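Long-range contact in flap endonuclease 1 (Desulfurococcus amylolyticus, PDB 3ORY), which probably cleaves the 5' flaps of branched DNA intermediates in replication and repair, as flap endonucleases of the XPG family do: residues 42-54 with 136-149. Sequence-based numbering, arbitrary orientation.
Sequences GYNALYQFLAAIR and MMSAKLTEEMVRDA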
# COMPACT_ATOMS: atom_id res chain seq x y z
N GLY A 42 -2.72 -5.76 -2.55
CA GLY A 42 -4.12 -5.39 -2.78
C GLY A 42 -4.69 -4.46 -1.72
O GLY A 42 -5.17 -3.39 -2.05
N TYR A 43 -4.62 -4.86 -0.45
CA TYR A 43 -5.20 -4.05 0.63
C TYR A 43 -4.54 -2.68 0.71
O TYR A 43 -5.22 -1.67 0.88
CB TYR A 43 -5.13 -4.77 2.00
CG TYR A 43 -6.07 -5.96 2.16
CD1 TYR A 43 -6.77 -6.48 1.07
CD2 TYR A 43 -6.23 -6.58 3.40
CE1 TYR A 43 -7.61 -7.59 1.22
CE2 TYR A 43 -7.08 -7.68 3.56
CZ TYR A 43 -7.76 -8.18 2.46
OH TYR A 43 -8.59 -9.27 2.59
N ASN A 44 -3.21 -2.64 0.58
CA ASN A 44 -2.52 -1.36 0.69
C ASN A 44 -2.95 -0.41 -0.42
O ASN A 44 -3.20 0.77 -0.16
CB ASN A 44 -0.99 -1.52 0.67
CG ASN A 44 -0.29 -0.33 1.27
OD1 ASN A 44 -0.01 -0.30 2.48
ND2 ASN A 44 -0.01 0.67 0.44
N ALA A 45 -3.04 -0.92 -1.65
CA ALA A 45 -3.52 -0.11 -2.77
C ALA A 45 -4.93 0.41 -2.53
O ALA A 45 -5.20 1.57 -2.76
CB ALA A 45 -3.44 -0.89 -4.11
N LEU A 46 -5.82 -0.46 -2.05
CA LEU A 46 -7.21 -0.03 -1.83
C LEU A 46 -7.29 1.04 -0.76
O LEU A 46 -8.07 1.98 -0.87
CB LEU A 46 -8.12 -1.24 -1.49
CG LEU A 46 -8.24 -2.28 -2.61
CD1 LEU A 46 -9.14 -3.47 -2.19
CD2 LEU A 46 -8.76 -1.67 -3.90
N TYR A 47 -6.46 0.92 0.29
CA TYR A 47 -6.35 1.95 1.31
C TYR A 47 -5.83 3.28 0.75
O TYR A 47 -6.32 4.36 1.13
CB TYR A 47 -5.49 1.47 2.49
CG TYR A 47 -6.33 0.78 3.55
CD1 TYR A 47 -7.38 1.46 4.19
CD2 TYR A 47 -6.11 -0.55 3.90
CE1 TYR A 47 -8.16 0.85 5.15
CE2 TYR A 47 -6.91 -1.19 4.88
CZ TYR A 47 -7.92 -0.47 5.49
OH TYR A 47 -8.72 -1.07 6.44
N GLN A 48 -4.85 3.21 -0.15
CA GLN A 48 -4.33 4.43 -0.80
C GLN A 48 -5.43 5.14 -1.59
O GLN A 48 -5.58 6.37 -1.48
CB GLN A 48 -3.14 4.14 -1.71
CG GLN A 48 -1.92 3.55 -1.02
CD GLN A 48 -1.59 4.20 0.32
OE1 GLN A 48 -1.60 5.43 0.46
NE2 GLN A 48 -1.27 3.36 1.30
N PHE A 49 -6.20 4.37 -2.36
CA PHE A 49 -7.30 4.93 -3.15
C PHE A 49 -8.40 5.52 -2.27
O PHE A 49 -8.97 6.58 -2.57
CB PHE A 49 -7.89 3.85 -4.07
CG PHE A 49 -6.89 3.23 -5.01
CD1 PHE A 49 -5.88 4.00 -5.59
CD2 PHE A 49 -6.98 1.88 -5.35
CE1 PHE A 49 -4.94 3.43 -6.46
CE2 PHE A 49 -6.06 1.30 -6.23
CZ PHE A 49 -5.04 2.07 -6.79
N LEU A 50 -8.69 4.84 -1.16
CA LEU A 50 -9.68 5.33 -0.20
C LEU A 50 -9.30 6.69 0.36
O LEU A 50 -10.16 7.56 0.53
CB LEU A 50 -9.89 4.31 0.94
CG LEU A 50 -10.73 3.08 0.61
CD1 LEU A 50 -10.69 2.07 1.78
CD2 LEU A 50 -12.18 3.46 0.29
N ALA A 51 -8.01 6.90 0.60
CA ALA A 51 -7.51 8.15 1.16
C ALA A 51 -7.28 9.24 0.10
O ALA A 51 -7.50 10.43 0.37
CB ALA A 51 -6.22 7.90 1.95
N ALA A 52 -6.84 8.85 -1.09
CA ALA A 52 -6.38 9.83 -2.09
C ALA A 52 -7.47 10.30 -3.06
O ALA A 52 -7.40 11.41 -3.60
CB ALA A 52 -5.17 9.29 -2.87
N ILE A 53 -8.47 9.45 -3.29
CA ILE A 53 -9.51 9.77 -4.26
C ILE A 53 -10.76 10.30 -3.55
O ILE A 53 -11.47 9.55 -2.87
CB ILE A 53 -9.77 8.59 -5.21
CG1 ILE A 53 -8.48 8.30 -5.98
CG2 ILE A 53 -10.91 8.91 -6.19
CD1 ILE A 53 -8.37 6.93 -6.49
N ARG A 54 -10.99 11.60 -3.69
CA ARG A 54 -12.00 12.33 -2.93
C ARG A 54 -12.71 13.36 -3.80
O ARG A 54 -12.17 13.81 -4.81
CB ARG A 54 -11.35 13.04 -1.74
CG ARG A 54 -10.74 12.09 -0.68
CD ARG A 54 -11.84 11.32 0.03
NE ARG A 54 -11.33 10.24 0.88
CZ ARG A 54 -11.45 10.20 2.20
NH1 ARG A 54 -12.07 11.17 2.87
NH2 ARG A 54 -10.95 9.16 2.86
N MET A 136 -11.03 15.12 6.99
CA MET A 136 -11.22 14.01 6.04
C MET A 136 -11.30 12.68 6.77
O MET A 136 -10.38 12.30 7.48
CB MET A 136 -10.09 13.97 5.01
CG MET A 136 -10.30 14.89 3.82
SD MET A 136 -8.87 14.84 2.72
CE MET A 136 -8.88 13.14 2.15
N MET A 137 -12.42 11.98 6.61
CA MET A 137 -12.63 10.73 7.32
C MET A 137 -11.79 9.59 6.74
O MET A 137 -11.59 9.51 5.53
CB MET A 137 -14.11 10.35 7.40
CG MET A 137 -14.79 10.00 6.08
SD MET A 137 -16.31 9.07 6.36
CE MET A 137 -15.66 7.41 6.61
N SER A 138 -11.29 8.73 7.63
CA SER A 138 -10.57 7.53 7.22
C SER A 138 -11.57 6.42 6.98
O SER A 138 -12.19 5.91 7.93
CB SER A 138 -9.58 7.11 8.31
OG SER A 138 -8.72 8.18 8.67
N ALA A 139 -11.76 6.06 5.72
CA ALA A 139 -12.72 5.03 5.36
C ALA A 139 -12.22 3.64 5.77
O ALA A 139 -11.02 3.36 5.71
CB ALA A 139 -13.01 5.08 3.87
N LYS A 140 -13.14 2.79 6.21
CA LYS A 140 -12.82 1.39 6.51
C LYS A 140 -12.85 0.55 5.24
O LYS A 140 -13.77 0.66 4.43
CB LYS A 140 -13.81 0.81 7.53
CG LYS A 140 -13.66 1.36 8.93
CD LYS A 140 -14.84 0.97 9.85
CE LYS A 140 -14.68 1.56 11.27
NZ LYS A 140 -15.86 1.35 12.15
N LEU A 141 -11.83 -0.28 5.04
CA LEU A 141 -11.87 -1.29 3.97
C LEU A 141 -12.62 -2.51 4.48
O LEU A 141 -12.24 -3.09 5.49
CB LEU A 141 -10.45 -1.68 3.53
CG LEU A 141 -10.35 -2.72 2.40
CD1 LEU A 141 -10.98 -2.16 1.11
CD2 LEU A 141 -8.90 -3.12 2.18
N THR A 142 -13.69 -2.89 3.78
CA THR A 142 -14.48 -4.06 4.18
C THR A 142 -14.28 -5.22 3.21
O THR A 142 -13.80 -5.04 2.09
CB THR A 142 -15.98 -3.75 4.20
OG1 THR A 142 -16.46 -3.67 2.86
CG2 THR A 142 -16.28 -2.44 4.95
N GLU A 143 -14.68 -6.41 3.65
CA GLU A 143 -14.63 -7.60 2.81
C GLU A 143 -15.44 -7.45 1.51
O GLU A 143 -15.00 -7.89 0.45
CB GLU A 143 -15.05 -8.83 3.64
CG GLU A 143 -15.10 -10.18 2.88
CD GLU A 143 -13.79 -10.57 2.21
OE1 GLU A 143 -12.69 -10.09 2.61
OE2 GLU A 143 -13.86 -11.38 1.26
N GLU A 144 -16.61 -6.80 1.58
CA GLU A 144 -17.42 -6.54 0.37
C GLU A 144 -16.67 -5.66 -0.64
O GLU A 144 -16.73 -5.91 -1.85
CB GLU A 144 -18.80 -5.93 0.73
CG GLU A 144 -19.60 -5.41 -0.49
CD GLU A 144 -20.99 -4.84 -0.12
OE1 GLU A 144 -21.22 -4.48 1.05
OE2 GLU A 144 -21.85 -4.76 -1.03
N MET A 145 -15.95 -4.65 -0.15
CA MET A 145 -15.16 -3.79 -1.04
C MET A 145 -14.01 -4.58 -1.69
O MET A 145 -13.69 -4.36 -2.87
CB MET A 145 -14.62 -2.58 -0.29
CG MET A 145 -15.72 -1.63 0.21
SD MET A 145 -15.21 -0.62 1.62
CE MET A 145 -13.94 0.36 0.87
N VAL A 146 -13.42 -5.50 -0.93
CA VAL A 146 -12.38 -6.39 -1.47
C VAL A 146 -12.96 -7.30 -2.56
O VAL A 146 -12.38 -7.46 -3.63
CB VAL A 146 -11.69 -7.21 -0.34
CG1 VAL A 146 -10.75 -8.28 -0.93
CG2 VAL A 146 -10.92 -6.26 0.60
N ARG A 147 -14.12 -7.90 -2.27
CA ARG A 147 -14.83 -8.71 -3.26
C ARG A 147 -15.07 -7.92 -4.55
O ARG A 147 -14.80 -8.43 -5.64
CB ARG A 147 -16.16 -9.20 -2.67
CG ARG A 147 -17.05 -10.01 -3.60
CD ARG A 147 -18.13 -10.77 -2.78
NE ARG A 147 -17.52 -11.64 -1.76
CZ ARG A 147 -17.61 -11.47 -0.44
NH1 ARG A 147 -18.31 -10.45 0.06
NH2 ARG A 147 -17.00 -12.32 0.38
N ASP A 148 -15.59 -6.70 -4.44
CA ASP A 148 -15.84 -5.86 -5.62
C ASP A 148 -14.57 -5.53 -6.38
O ASP A 148 -14.56 -5.53 -7.61
CB ASP A 148 -16.60 -4.58 -5.23
CG ASP A 148 -18.03 -4.87 -4.76
OD1 ASP A 148 -18.55 -5.97 -5.07
OD2 ASP A 148 -18.62 -4.02 -4.06
N ALA A 149 -13.48 -5.27 -5.64
CA ALA A 149 -12.18 -5.00 -6.25
C ALA A 149 -11.70 -6.19 -7.08
O ALA A 149 -11.21 -6.01 -8.20
CB ALA A 149 -11.14 -4.64 -5.17
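L141 presses its branched side chain between Y43, L46 and Y47, where an extended strap, residues 136-142, runs along helix 42-52 of the PIN-like nuclease fold and leads into helix 143-149, whose axis is turned 102° from that helix. With CG anti to its backbone N (chi1 -179°), L141 sends CD1 to L46 CB and CD2 to Y43 CG, crossing both side chains at about a right angle; its CB lies 3.4 Å from Y47 CZ. The Y47 ring packs obliquely on L141 CB, and its OH accepts a weak, 3.5 Å hydrogen bond from L141 N. The small A149 lets L46 come close, CD1 to A149 CB 3.8 Å, while V146 CG2 sits 3.6 Å from Y43 CE1. One turn after L46, L50 and the flexible M145 meet tip to tip, L50 CD2 to M145 CE 3.6 Å. The long, planar, multi-donor side chain of R54 ties the carbonyl of L50 to that of M137: NE and NH2 grip L50 O side-on in the last turn of the helix, and NH1 also reaches G58 O. M136 CE lies over one guanidinium face, offset toward the rim. End-on, NH1 and NH2 of R54 share M137 O of the strap, the NH2 bond being 2.8 Å long with an N-H...O angle of 159°.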